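Long-range contacts in 6b protein (Agrobacterium vitis, PDB 3AQ2), which disturbs plant cell proliferation, probably by acting on the host microRNA machinery, and has a fold related to the ADP-ribosylating toxins: residues R31-R35 with L59-L65; V68-E72 with S129-F133; M98-L103 with D149-G153; L135-S140 with H194-V198; Y159-G163 with E186-S190. All blocks are in the same frame, centred on the assembly; numbering follows the deposited sequence.

Contact 1 of 5, residues R31-R35 with L59-L65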
# COMPACT_ATOMS: atom_id res chain seq x y z
N ARG A 31 -8.17 1.20 -10.20
CA ARG A 31 -6.84 1.46 -10.72
C ARG A 31 -6.92 2.23 -12.04
O ARG A 31 -6.22 3.23 -12.23
CB ARG A 31 -6.08 0.15 -10.94
CG ARG A 31 -4.61 0.36 -11.18
CD ARG A 31 -4.00 -0.69 -12.06
NE ARG A 31 -2.98 -0.07 -12.91
CZ ARG A 31 -3.21 0.39 -14.14
NH1 ARG A 31 -4.41 0.29 -14.69
NH2 ARG A 31 -2.22 0.96 -14.82
N THR A 32 -7.79 1.77 -12.93
CA THR A 32 -7.98 2.43 -14.22
C THR A 32 -8.46 3.87 -14.05
O THR A 32 -7.96 4.78 -14.73
CB THR A 32 -8.95 1.65 -15.13
OG1 THR A 32 -8.43 0.33 -15.35
CG2 THR A 32 -9.11 2.35 -16.49
N ASP A 33 -9.42 4.08 -13.14
CA ASP A 33 -10.00 5.42 -12.90
C ASP A 33 -8.98 6.38 -12.31
O ASP A 33 -8.98 7.58 -12.61
CB ASP A 33 -11.21 5.35 -11.97
CG ASP A 33 -12.43 4.70 -12.61
OD1 ASP A 33 -12.44 4.44 -13.84
OD2 ASP A 33 -13.40 4.45 -11.87
N PHE A 34 -8.14 5.85 -11.43
CA PHE A 34 -7.04 6.60 -10.82
C PHE A 34 -6.05 7.08 -11.89
O PHE A 34 -5.74 8.27 -11.98
CB PHE A 34 -6.35 5.70 -9.79
CG PHE A 34 -5.32 6.39 -8.94
CD1 PHE A 34 -5.67 6.89 -7.70
CD2 PHE A 34 -4.00 6.49 -9.36
CE1 PHE A 34 -4.72 7.50 -6.88
CE2 PHE A 34 -3.04 7.11 -8.56
CZ PHE A 34 -3.40 7.62 -7.31
N ARG A 35 -5.57 6.14 -12.72
CA ARG A 35 -4.65 6.44 -13.81
C ARG A 35 -5.25 7.42 -14.81
O ARG A 35 -4.57 8.36 -15.26
CB ARG A 35 -4.21 5.14 -14.53
CG ARG A 35 -3.60 5.35 -15.93
CD ARG A 35 -2.14 5.83 -15.89
NE ARG A 35 -1.79 6.75 -16.98
CZ ARG A 35 -1.56 6.41 -18.25
NH1 ARG A 35 -1.64 5.14 -18.64
NH2 ARG A 35 -1.25 7.34 -19.14
N LEU A 59 4.27 8.81 -7.95
CA LEU A 59 3.69 7.50 -8.22
C LEU A 59 3.86 7.18 -9.68
O LEU A 59 3.70 8.04 -10.54
CB LEU A 59 2.19 7.46 -7.89
CG LEU A 59 1.71 7.91 -6.52
CD1 LEU A 59 0.21 7.66 -6.41
CD2 LEU A 59 2.45 7.19 -5.41
N LEU A 60 4.14 5.90 -9.93
CA LEU A 60 4.18 5.34 -11.26
C LEU A 60 2.87 4.56 -11.40
O LEU A 60 2.70 3.51 -10.79
CB LEU A 60 5.39 4.40 -11.41
CG LEU A 60 6.81 4.94 -11.16
CD1 LEU A 60 7.06 5.26 -9.69
CD2 LEU A 60 7.84 3.91 -11.61
N SER A 61 1.92 5.11 -12.15
CA SER A 61 0.58 4.53 -12.19
C SER A 61 0.37 3.51 -13.31
O SER A 61 -0.68 2.86 -13.37
CB SER A 61 -0.46 5.63 -12.30
OG SER A 61 -0.22 6.41 -13.44
N ASP A 62 1.37 3.38 -14.19
CA ASP A 62 1.40 2.31 -15.20
C ASP A 62 1.97 1.02 -14.60
O ASP A 62 2.91 0.41 -15.15
CB ASP A 62 2.26 2.71 -16.39
CG ASP A 62 1.59 3.71 -17.30
OD1 ASP A 62 0.34 3.80 -17.29
OD2 ASP A 62 2.32 4.41 -18.03
N GLN A 63 1.42 0.61 -13.47
CA GLN A 63 1.75 -0.68 -12.90
C GLN A 63 0.52 -1.18 -12.18
O GLN A 63 -0.45 -0.45 -12.03
CB GLN A 63 2.96 -0.58 -11.95
CG GLN A 63 2.71 0.23 -10.68
CD GLN A 63 3.95 0.36 -9.81
OE1 GLN A 63 4.33 1.47 -9.42
NE2 GLN A 63 4.58 -0.77 -9.50
N ARG A 64 0.56 -2.44 -11.76
CA ARG A 64 -0.55 -3.04 -11.04
C ARG A 64 -0.59 -2.51 -9.61
O ARG A 64 0.42 -2.01 -9.09
CB ARG A 64 -0.43 -4.56 -11.03
CG ARG A 64 -0.48 -5.16 -12.42
CD ARG A 64 -0.28 -6.67 -12.40
NE ARG A 64 1.03 -7.03 -11.86
CZ ARG A 64 1.50 -8.28 -11.82
NH1 ARG A 64 0.78 -9.29 -12.29
NH2 ARG A 64 2.70 -8.50 -11.31
N LEU A 65 -1.75 -2.62 -8.99
CA LEU A 65 -1.88 -2.31 -7.57
C LEU A 65 -1.03 -3.24 -6.72
O LEU A 65 -0.84 -4.43 -7.05
CB LEU A 65 -3.34 -2.45 -7.14
CG LEU A 65 -4.37 -1.51 -7.79
CD1 LEU A 65 -5.77 -1.91 -7.35
CD2 LEU A 65 -4.09 -0.05 -7.43
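A single arginine on the helix reads out two backbone carbonyls of the facing loop. Arg31 NE donates to Gln63 O at 2.7 Å, and its NH2 makes a weak bond to Ser61 O at 2.8 Å, so the guanidinium spans the tight bend centred on Asp62. One helical turn on, Arg35 adds a salt bridge from its NH1 to Asp62 OD1 (2.7 Å), the Asp62 carboxylate lying over a face of its guanidinium. The aliphatic part of Arg35 rests on Ser61, CD to OG 3.2 Å, while that hydroxyl is hydrogen-bonded to the carbonyl of Ser39. Beside these polar bonds the contact turns apolar: the edge of the Phe34 ring meets Leu59, CZ to CD1 3.7 Å, and Leu65 CD2 packs on Arg31 CG at 3.8 Å. Helix 20-38 thus packs against the connection between strands 58-60 and 66-70, joined by arginine-to-carbonyl hydrogen bonds to its inverse gamma turn centred on Asp62.

Contact 2 of 5, residues V68-E72 with S129-F133; sequences VYVDE and STNGF
Residues 68-70 are extended, Val70 at phi -149° and psi 170°, with Tyr69 and Val70 both m at chi1. Ser129 (phi -61°, psi -25°) and Thr130 (phi -75°, psi -8°) lie in a 3-10 segment that begins earlier in the chain. Ser129 O is 3.4 Å from Asp71 CB. The CA-to-CB bond of Thr130 points away; its OG1 is hydrogen-bonded to Gly127 O, while its O accepts from a water at 2.9 Å that also donates to Asp71 OD1 at 2.6 Å. Asn131 (phi -133°, psi 25°) lies beside Tyr69, CB to CB 3.6 Å, and its side-chain ND2 bonds Pro105 O. Gly132 (phi -72°, psi -15°) and Phe133 (phi -129°, psi 175°) together face Val70, a classic beta bulge at the start of strand 133-137. Val70 and Phe133 are an antiparallel hydrogen-bonded pair, CA to CA 5.2 Å: Val70 N to Phe133 O is 2.9 Å and Phe133 N to Val70 O 2.8 Å. Phe133 (chi1 m, chi2 72°) shares a sheet face with Val70, Val70 CG2 to Phe133 CB 4.2 Å, and extended Glu72 (chi1 and chi2 t) lies over its ring in a CH-pi contact, Glu72 CG 3.5 Å from the centroid. Asp71 (chi1 p) N-caps helix 72-81, also bonding Thr74. Tyr69 and Asn131 pack against helix 105-115, while Val70 touches Leu135 of adjoining strand 133-137.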
# COMPACT_ATOMS: atom_id res chain seq x y z
N VAL A 68 -1.03 -2.88 1.09
CA VAL A 68 -0.46 -2.69 2.43
C VAL A 68 -1.54 -3.16 3.40
O VAL A 68 -2.61 -2.58 3.48
CB VAL A 68 -0.05 -1.22 2.70
CG1 VAL A 68 0.42 -1.05 4.14
CG2 VAL A 68 1.06 -0.79 1.73
N TYR A 69 -1.24 -4.25 4.11
CA TYR A 69 -2.21 -4.86 5.01
C TYR A 69 -2.28 -4.13 6.35
O TYR A 69 -1.26 -3.71 6.90
CB TYR A 69 -1.91 -6.36 5.15
CG TYR A 69 -2.19 -7.06 3.84
CD1 TYR A 69 -1.18 -7.30 2.90
CD2 TYR A 69 -3.50 -7.41 3.50
CE1 TYR A 69 -1.47 -7.92 1.68
CE2 TYR A 69 -3.80 -8.03 2.28
CZ TYR A 69 -2.79 -8.28 1.38
OH TYR A 69 -3.12 -8.87 0.18
N VAL A 70 -3.50 -3.96 6.85
CA VAL A 70 -3.75 -3.13 8.05
C VAL A 70 -4.96 -3.68 8.83
O VAL A 70 -5.68 -4.56 8.35
CB VAL A 70 -4.03 -1.64 7.67
CG1 VAL A 70 -2.83 -1.01 6.97
CG2 VAL A 70 -5.28 -1.53 6.78
N ASP A 71 -5.17 -3.15 10.03
CA ASP A 71 -6.39 -3.43 10.80
C ASP A 71 -7.51 -2.47 10.36
O ASP A 71 -7.25 -1.52 9.62
CB ASP A 71 -6.08 -3.25 12.27
CG ASP A 71 -5.64 -1.85 12.57
OD1 ASP A 71 -4.45 -1.54 12.34
OD2 ASP A 71 -6.49 -1.05 13.02
N GLU A 72 -8.76 -2.69 10.80
CA GLU A 72 -9.85 -1.86 10.26
C GLU A 72 -9.77 -0.41 10.71
O GLU A 72 -10.07 0.49 9.94
CB GLU A 72 -11.26 -2.42 10.53
CG GLU A 72 -12.29 -1.77 9.57
CD GLU A 72 -13.73 -2.21 9.78
OE1 GLU A 72 -14.00 -3.08 10.63
OE2 GLU A 72 -14.61 -1.64 9.07
N SER A 129 -5.26 -9.96 13.39
CA SER A 129 -6.15 -8.79 13.40
C SER A 129 -5.46 -7.58 12.74
O SER A 129 -6.12 -6.68 12.20
CB SER A 129 -6.59 -8.44 14.83
OG SER A 129 -5.50 -7.94 15.58
N THR A 130 -4.13 -7.58 12.75
CA THR A 130 -3.36 -6.47 12.19
C THR A 130 -3.33 -6.43 10.65
O THR A 130 -2.84 -5.47 10.06
CB THR A 130 -1.92 -6.48 12.70
OG1 THR A 130 -1.27 -7.67 12.23
CG2 THR A 130 -1.88 -6.44 14.23
N ASN A 131 -3.84 -7.49 10.01
CA ASN A 131 -3.88 -7.55 8.55
C ASN A 131 -5.24 -8.01 7.98
O ASN A 131 -5.29 -8.51 6.86
CB ASN A 131 -2.73 -8.38 7.97
CG ASN A 131 -2.73 -9.82 8.46
OD1 ASN A 131 -2.18 -10.11 9.51
ND2 ASN A 131 -3.31 -10.74 7.68
N GLY A 132 -6.31 -7.81 8.76
CA GLY A 132 -7.66 -8.20 8.33
C GLY A 132 -8.23 -7.32 7.24
O GLY A 132 -9.24 -7.68 6.64
N PHE A 133 -7.61 -6.15 7.02
CA PHE A 133 -8.04 -5.18 6.01
C PHE A 133 -6.85 -4.77 5.14
O PHE A 133 -5.73 -5.20 5.39
CB PHE A 133 -8.68 -3.96 6.69
CG PHE A 133 -10.02 -4.28 7.28
CD1 PHE A 133 -10.11 -5.06 8.43
CD2 PHE A 133 -11.20 -3.87 6.65
CE1 PHE A 133 -11.37 -5.42 8.96
CE2 PHE A 133 -12.45 -4.23 7.17
CZ PHE A 133 -12.53 -4.99 8.34
O HOH W 1 -2.55 -3.23 11.82

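Contact 3 of 5, residues M98-L103 with D149-G153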
# COMPACT_ATOMS: atom_id res chain seq x y z
N MET A 98 0.83 -9.73 -3.59
CA MET A 98 -0.12 -10.79 -3.18
C MET A 98 -1.44 -10.13 -2.84
O MET A 98 -1.48 -9.32 -1.92
CB MET A 98 0.37 -11.52 -1.93
CG MET A 98 1.59 -12.37 -2.14
SD MET A 98 1.78 -13.36 -0.64
CE MET A 98 3.04 -14.51 -1.17
N PRO A 99 -2.51 -10.45 -3.60
CA PRO A 99 -3.79 -9.78 -3.36
C PRO A 99 -4.49 -10.33 -2.12
O PRO A 99 -4.13 -11.40 -1.61
CB PRO A 99 -4.58 -10.10 -4.63
CG PRO A 99 -4.08 -11.43 -5.05
CD PRO A 99 -2.60 -11.42 -4.71
N PRO A 100 -5.50 -9.60 -1.61
CA PRO A 100 -6.14 -9.98 -0.35
C PRO A 100 -6.81 -11.36 -0.32
O PRO A 100 -7.08 -11.88 0.77
CB PRO A 100 -7.18 -8.86 -0.13
CG PRO A 100 -6.73 -7.73 -0.98
CD PRO A 100 -6.02 -8.33 -2.15
N TRP A 101 -7.07 -11.96 -1.49
CA TRP A 101 -7.70 -13.28 -1.56
C TRP A 101 -6.71 -14.42 -1.80
O TRP A 101 -7.13 -15.57 -1.94
CB TRP A 101 -8.76 -13.31 -2.68
CG TRP A 101 -8.21 -12.88 -4.02
CD1 TRP A 101 -7.58 -13.66 -4.96
CD2 TRP A 101 -8.23 -11.55 -4.56
NE1 TRP A 101 -7.21 -12.90 -6.04
CE2 TRP A 101 -7.60 -11.60 -5.82
CE3 TRP A 101 -8.74 -10.33 -4.10
CZ2 TRP A 101 -7.45 -10.46 -6.62
CZ3 TRP A 101 -8.57 -9.18 -4.90
CH2 TRP A 101 -7.95 -9.27 -6.15
N LEU A 102 -5.42 -14.12 -1.88
CA LEU A 102 -4.45 -15.17 -2.24
C LEU A 102 -4.30 -16.21 -1.14
O LEU A 102 -4.28 -17.43 -1.41
CB LEU A 102 -3.08 -14.57 -2.57
CG LEU A 102 -2.08 -15.58 -3.16
CD1 LEU A 102 -2.41 -15.94 -4.61
CD2 LEU A 102 -0.65 -15.03 -3.06
N LEU A 103 -4.21 -15.72 0.09
CA LEU A 103 -4.03 -16.54 1.28
C LEU A 103 -5.01 -16.12 2.35
O LEU A 103 -5.51 -14.99 2.33
CB LEU A 103 -2.61 -16.37 1.82
CG LEU A 103 -1.45 -16.76 0.90
CD1 LEU A 103 -0.14 -16.36 1.54
CD2 LEU A 103 -1.48 -18.24 0.59
N ASP A 149 7.92 -14.15 -3.76
CA ASP A 149 7.35 -15.41 -3.27
C ASP A 149 6.57 -16.08 -4.39
O ASP A 149 5.92 -15.40 -5.20
CB ASP A 149 6.41 -15.18 -2.08
CG ASP A 149 7.13 -14.66 -0.84
OD1 ASP A 149 8.36 -14.85 -0.72
OD2 ASP A 149 6.44 -14.09 0.02
N VAL A 150 6.60 -17.41 -4.43
CA VAL A 150 5.90 -18.17 -5.45
C VAL A 150 4.79 -18.98 -4.79
O VAL A 150 5.06 -19.79 -3.90
CB VAL A 150 6.88 -19.10 -6.22
CG1 VAL A 150 6.13 -20.02 -7.19
CG2 VAL A 150 7.95 -18.28 -6.93
N ILE A 151 3.55 -18.74 -5.21
CA ILE A 151 2.39 -19.47 -4.69
C ILE A 151 1.59 -19.99 -5.88
O ILE A 151 1.31 -19.23 -6.81
CB ILE A 151 1.50 -18.54 -3.81
CG1 ILE A 151 2.21 -18.16 -2.50
CG2 ILE A 151 0.13 -19.18 -3.53
CD1 ILE A 151 2.30 -19.28 -1.48
N ARG A 152 1.23 -21.28 -5.86
CA ARG A 152 0.50 -21.93 -6.95
C ARG A 152 1.15 -21.60 -8.29
O ARG A 152 0.47 -21.32 -9.29
CB ARG A 152 -1.00 -21.56 -6.93
CG ARG A 152 -1.74 -21.98 -5.64
CD ARG A 152 -3.27 -21.73 -5.71
NE ARG A 152 -3.66 -20.33 -5.52
CZ ARG A 152 -3.79 -19.71 -4.34
NH1 ARG A 152 -3.58 -20.35 -3.20
NH2 ARG A 152 -4.16 -18.44 -4.31
N GLY A 153 2.49 -21.64 -8.30
CA GLY A 153 3.28 -21.50 -9.51
C GLY A 153 3.45 -20.08 -10.05
O GLY A 153 4.03 -19.90 -11.13
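The 98-103 segment has no regular secondary structure; it folds into a type I beta turn from Pro99 to Leu102, closed by Leu102 N to Pro99 O at 3.0 Å. Opposite it, residues 149-151 are the extended end of strand 143-151, after which Arg152 and Gly153 both take positive phi and turn the chain back into strand 154-161. The two backbones stay well apart, with Met98 and Asp149 CA atoms 8.8 Å from each other and those of Leu102 and Ile151 8.4 Å, so side chains bridge the gap. This places the loop leading into helix 105-115 against the tip of the hairpin 143-151/154-161, whose second strand also pairs with 93-96 in an antiparallel sheet. Ile151 is the apolar centre: its CG1 meets Met98 CE at 4.0 Å, its CB meets Leu102 CD2 at 4.2 Å, and its CD1 lies 4.4 Å from Leu103 CD2. Met98, extended along chi2 and chi3, also brings CE to 3.6 Å from Asp149 CB, whereas the Asp149 carboxylate forms a salt bridge with Arg147. At the hairpin turn Arg152 reaches across to the facing loop, donating from NH2 to Leu102 O at 3.1 Å and more weakly from NH1 to the same oxygen at 3.5 Å.

Contact 4 of 5, residues L135-S140 with H194-V198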
# COMPACT_ATOMS: atom_id res chain seq x y z
N LEU A 135 -5.03 -1.59 2.32
CA LEU A 135 -4.96 -0.39 1.50
C LEU A 135 -4.37 -0.82 0.16
O LEU A 135 -3.32 -1.46 0.12
CB LEU A 135 -4.04 0.65 2.17
CG LEU A 135 -4.45 1.07 3.59
CD1 LEU A 135 -3.35 1.91 4.23
CD2 LEU A 135 -5.77 1.81 3.54
N ALA A 136 -5.05 -0.50 -0.93
CA ALA A 136 -4.52 -0.76 -2.27
C ALA A 136 -3.87 0.51 -2.79
O ALA A 136 -4.48 1.59 -2.79
CB ALA A 136 -5.65 -1.24 -3.19
N ILE A 137 -2.61 0.38 -3.24
CA ILE A 137 -1.84 1.54 -3.66
C ILE A 137 -1.14 1.31 -4.99
O ILE A 137 -0.95 0.16 -5.42
CB ILE A 137 -0.74 1.92 -2.62
CG1 ILE A 137 0.26 0.77 -2.43
CG2 ILE A 137 -1.39 2.42 -1.30
CD1 ILE A 137 1.55 1.22 -1.72
N LEU A 138 -0.79 2.42 -5.64
CA LEU A 138 0.23 2.41 -6.68
C LEU A 138 1.50 2.95 -6.02
O LEU A 138 1.47 3.96 -5.31
CB LEU A 138 -0.21 3.28 -7.85
CG LEU A 138 -1.35 2.62 -8.63
CD1 LEU A 138 -2.09 3.64 -9.47
CD2 LEU A 138 -0.84 1.47 -9.52
N MET A 139 2.60 2.22 -6.21
CA MET A 139 3.84 2.54 -5.52
C MET A 139 4.62 3.67 -6.19
O MET A 139 4.63 3.80 -7.43
CB MET A 139 4.73 1.30 -5.43
CG MET A 139 4.16 0.25 -4.49
SD MET A 139 5.15 -1.25 -4.49
CE MET A 139 5.06 -1.70 -6.22
N SER A 140 5.27 4.48 -5.36
CA SER A 140 6.17 5.53 -5.82
C SER A 140 7.53 4.95 -6.20
O SER A 140 7.79 3.76 -6.01
CB SER A 140 6.35 6.56 -4.71
OG SER A 140 7.18 6.00 -3.70
N HIS A 194 1.60 11.40 4.26
CA HIS A 194 0.61 11.74 3.25
C HIS A 194 0.90 10.95 1.97
O HIS A 194 2.00 11.05 1.41
CB HIS A 194 0.66 13.25 2.99
CG HIS A 194 -0.13 13.70 1.81
ND1 HIS A 194 -1.40 13.23 1.53
CD2 HIS A 194 0.15 14.63 0.87
CE1 HIS A 194 -1.85 13.83 0.44
NE2 HIS A 194 -0.93 14.68 0.02
N TYR A 195 -0.07 10.16 1.52
CA TYR A 195 0.15 9.26 0.38
C TYR A 195 -1.18 8.86 -0.26
O TYR A 195 -2.13 8.55 0.46
CB TYR A 195 0.89 8.00 0.86
CG TYR A 195 1.49 7.16 -0.24
CD1 TYR A 195 2.84 7.32 -0.59
CD2 TYR A 195 0.72 6.22 -0.94
CE1 TYR A 195 3.41 6.56 -1.62
CE2 TYR A 195 1.27 5.46 -1.97
CZ TYR A 195 2.62 5.63 -2.30
OH TYR A 195 3.16 4.88 -3.31
N PRO A 196 -1.26 8.88 -1.60
CA PRO A 196 -2.56 8.58 -2.23
C PRO A 196 -2.94 7.12 -2.07
O PRO A 196 -2.11 6.23 -2.28
CB PRO A 196 -2.32 8.89 -3.71
CG PRO A 196 -1.06 9.74 -3.74
CD PRO A 196 -0.24 9.19 -2.62
N ILE A 197 -4.19 6.89 -1.69
CA ILE A 197 -4.73 5.55 -1.55
C ILE A 197 -5.73 5.33 -2.67
O ILE A 197 -6.63 6.15 -2.86
CB ILE A 197 -5.40 5.36 -0.16
CG1 ILE A 197 -4.44 5.73 0.99
CG2 ILE A 197 -5.94 3.92 -0.01
CD1 ILE A 197 -3.11 4.94 1.00
N VAL A 198 -5.57 4.26 -3.44
CA VAL A 198 -6.50 3.96 -4.52
C VAL A 198 -7.82 3.44 -3.95
O VAL A 198 -8.90 3.94 -4.29
CB VAL A 198 -5.91 2.96 -5.53
CG1 VAL A 198 -6.95 2.63 -6.63
CG2 VAL A 198 -4.63 3.52 -6.14
O HOH W 2 -1.24 5.01 -4.57
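Tyr195 is the long projection of this buried contact. Its side chain (chi1 t) reaches across to the extended segment that follows strand 133-137, and its hydroxyl fits between two backbone groups there: OH donates to Leu138 O at 2.8 Å and accepts a weak bond from Ser140 N at 3.0 Å, both near the ring plane. The hollow between Tyr195 and Ile197 is filled by Ile137, whose CG2 is 4.1 Å from Tyr195 CE2 and 3.8 Å from Ile197 CD1, so that this one methyl plugs the space. Further along, Ile197 also leans on Leu135, CG2 to CD2 4.1 Å. Val198 forms the second bump: its CG2 sits in the notch between Ile137 CA and Leu138 CD1, 4.2 Å from each. Where the surfaces do not quite meet, a water fills the gap, accepting from Leu138 N at 2.8 Å and donating to Pro196 O at 2.7 Å. The backbones join directly through Val198 N to Ala136 O, 3.0 Å. Helix 20-38 closes over Leu138 and Val198 through Phe34, and Leu84 packs on Ile137, Tyr195 and Ile197 from strand 83-85. With end-to-end directions 119° apart, the segments splay from the point where strand 199-202 enters antiparallel beside 133-137, in the four-stranded mixed sheet of this ADP-ribosylation-type fold.

Contact 5 of 5, residues Y159-G163 with E186-S190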
# COMPACT_ATOMS: atom_id res chain seq x y z
N TYR A 159 7.77 -5.39 -1.68
CA TYR A 159 8.38 -4.08 -1.90
C TYR A 159 8.48 -3.34 -0.60
O TYR A 159 7.65 -3.52 0.28
CB TYR A 159 7.55 -3.24 -2.88
CG TYR A 159 7.33 -3.90 -4.22
CD1 TYR A 159 6.30 -4.83 -4.39
CD2 TYR A 159 8.13 -3.59 -5.31
CE1 TYR A 159 6.09 -5.46 -5.61
CE2 TYR A 159 7.92 -4.22 -6.55
CZ TYR A 159 6.90 -5.14 -6.69
OH TYR A 159 6.70 -5.75 -7.91
N ALA A 160 9.50 -2.49 -0.47
CA ALA A 160 9.61 -1.67 0.72
C ALA A 160 9.98 -0.24 0.37
O ALA A 160 10.87 -0.02 -0.46
CB ALA A 160 10.65 -2.25 1.65
N ARG A 161 9.27 0.70 0.99
CA ARG A 161 9.63 2.12 1.00
C ARG A 161 10.39 2.38 2.29
O ARG A 161 9.86 2.18 3.39
CB ARG A 161 8.37 2.99 0.96
CG ARG A 161 8.64 4.48 0.89
CD ARG A 161 7.30 5.24 1.01
NE ARG A 161 7.49 6.69 0.88
CZ ARG A 161 7.93 7.48 1.86
NH1 ARG A 161 8.24 6.95 3.05
NH2 ARG A 161 8.05 8.79 1.67
N GLN A 162 11.64 2.82 2.16
CA GLN A 162 12.51 3.07 3.32
C GLN A 162 12.66 1.81 4.21
O GLN A 162 12.63 0.70 3.70
CB GLN A 162 12.03 4.32 4.08
CG GLN A 162 12.12 5.59 3.22
CD GLN A 162 13.57 5.96 2.86
OE1 GLN A 162 14.01 5.79 1.72
NE2 GLN A 162 14.31 6.45 3.84
N GLY A 163 12.85 1.98 5.52
CA GLY A 163 12.97 0.82 6.42
C GLY A 163 14.30 0.07 6.38
O GLY A 163 14.40 -1.02 6.95
N GLU A 186 14.00 14.94 -1.58
CA GLU A 186 13.09 15.34 -0.52
C GLU A 186 11.85 14.47 -0.53
O GLU A 186 11.13 14.43 -1.52
CB GLU A 186 12.67 16.81 -0.64
CG GLU A 186 11.88 17.25 0.59
CD GLU A 186 11.00 18.46 0.36
OE1 GLU A 186 11.33 19.30 -0.51
OE2 GLU A 186 9.97 18.55 1.07
N PHE A 187 11.62 13.80 0.58
CA PHE A 187 10.42 12.99 0.75
C PHE A 187 10.13 12.79 2.23
O PHE A 187 10.98 13.04 3.09
CB PHE A 187 10.55 11.65 -0.01
CG PHE A 187 11.75 10.84 0.39
CD1 PHE A 187 11.73 10.04 1.54
CD2 PHE A 187 12.90 10.84 -0.40
CE1 PHE A 187 12.84 9.27 1.91
CE2 PHE A 187 14.02 10.07 -0.05
CZ PHE A 187 13.98 9.29 1.11
N GLN A 188 8.92 12.32 2.52
CA GLN A 188 8.47 12.18 3.91
C GLN A 188 9.08 10.97 4.59
O GLN A 188 9.17 9.90 4.00
CB GLN A 188 6.96 12.02 3.95
CG GLN A 188 6.19 13.20 3.49
CD GLN A 188 4.75 12.84 3.32
OE1 GLN A 188 3.95 12.98 4.25
NE2 GLN A 188 4.40 12.33 2.14
N LEU A 189 9.46 11.16 5.85
CA LEU A 189 9.89 10.07 6.71
C LEU A 189 9.14 10.19 8.03
O LEU A 189 9.45 11.04 8.86
CB LEU A 189 11.40 10.14 6.96
CG LEU A 189 12.33 9.56 5.90
CD1 LEU A 189 13.77 9.97 6.22
CD2 LEU A 189 12.22 8.05 5.84
N SER A 190 8.16 9.31 8.20
CA SER A 190 7.27 9.34 9.35
C SER A 190 6.56 7.99 9.46
O SER A 190 6.52 7.22 8.49
CB SER A 190 6.21 10.44 9.19
OG SER A 190 5.47 10.60 10.39
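Arg161 and Gln162 each bury 60 Å² here, and Phe187, at 39 Å², has the largest covered area on the facing segment. The contact joins the end of strand 154-161, in the three-stranded antiparallel sheet, to the surface loop leading to strand 192-194. Arg161, the last residue of its strand, extends its side chain fully (chi1 to chi3 all t) until the guanidinium reaches the backbone of that loop. There it grips one carbonyl with both terminal nitrogens, Arg161 NH2 to Gln188 O at 2.8 Å and NH1 to Gln188 O at 3.2 Å, the oxygen lying at the edge of the group and near its plane. NH2 also pairs with the carboxylate of Glu57 in a salt bridge. The Phe187 ring lies alongside, its CD1 3.9 Å from Arg161 NH2. Gln162 leaves the strand with a positive phi (56°), its CA-to-CB bond pointing toward the loop. Its doubly bent side chain (chi1 and chi2 m) sets Gln162 CD 3.5 Å from Phe187 CE1 and Gln162 NE2 3.3 Å from Leu189 CD2, so the amide is wedged against two apolar side chains. The Gln188 side chain itself bonds His194 O. Because the direct polar bonds between the two segments end on a main-chain oxygen, they depend on the path of the loop more than on the side chain of Gln188, and Glu57 offsets the arginine charge.

From the N terminus, contact 1 closes the first loop, bringing strand 58-60 and the following turn against helix 20-38. Contact 2 then opens on strand 66-70 and closes at the start of strand 133-137; contact 3 begins within that span and ends beyond it, at the hairpin tip of the three-stranded sheet, so the two cross, meeting where Tyr69 OH probably bonds Met98 O. Contact 4 opens before contact 3 has closed, crossing it too, and encloses contact 5 entirely. Contacts 2 and 4 share the mixed sheet through neighbouring strands 66-70 and 133-137. Contact 4, nearest the centre of the chain, touches contacts 1, 2 and 5, whereas contact 3 touches contact 2 alone.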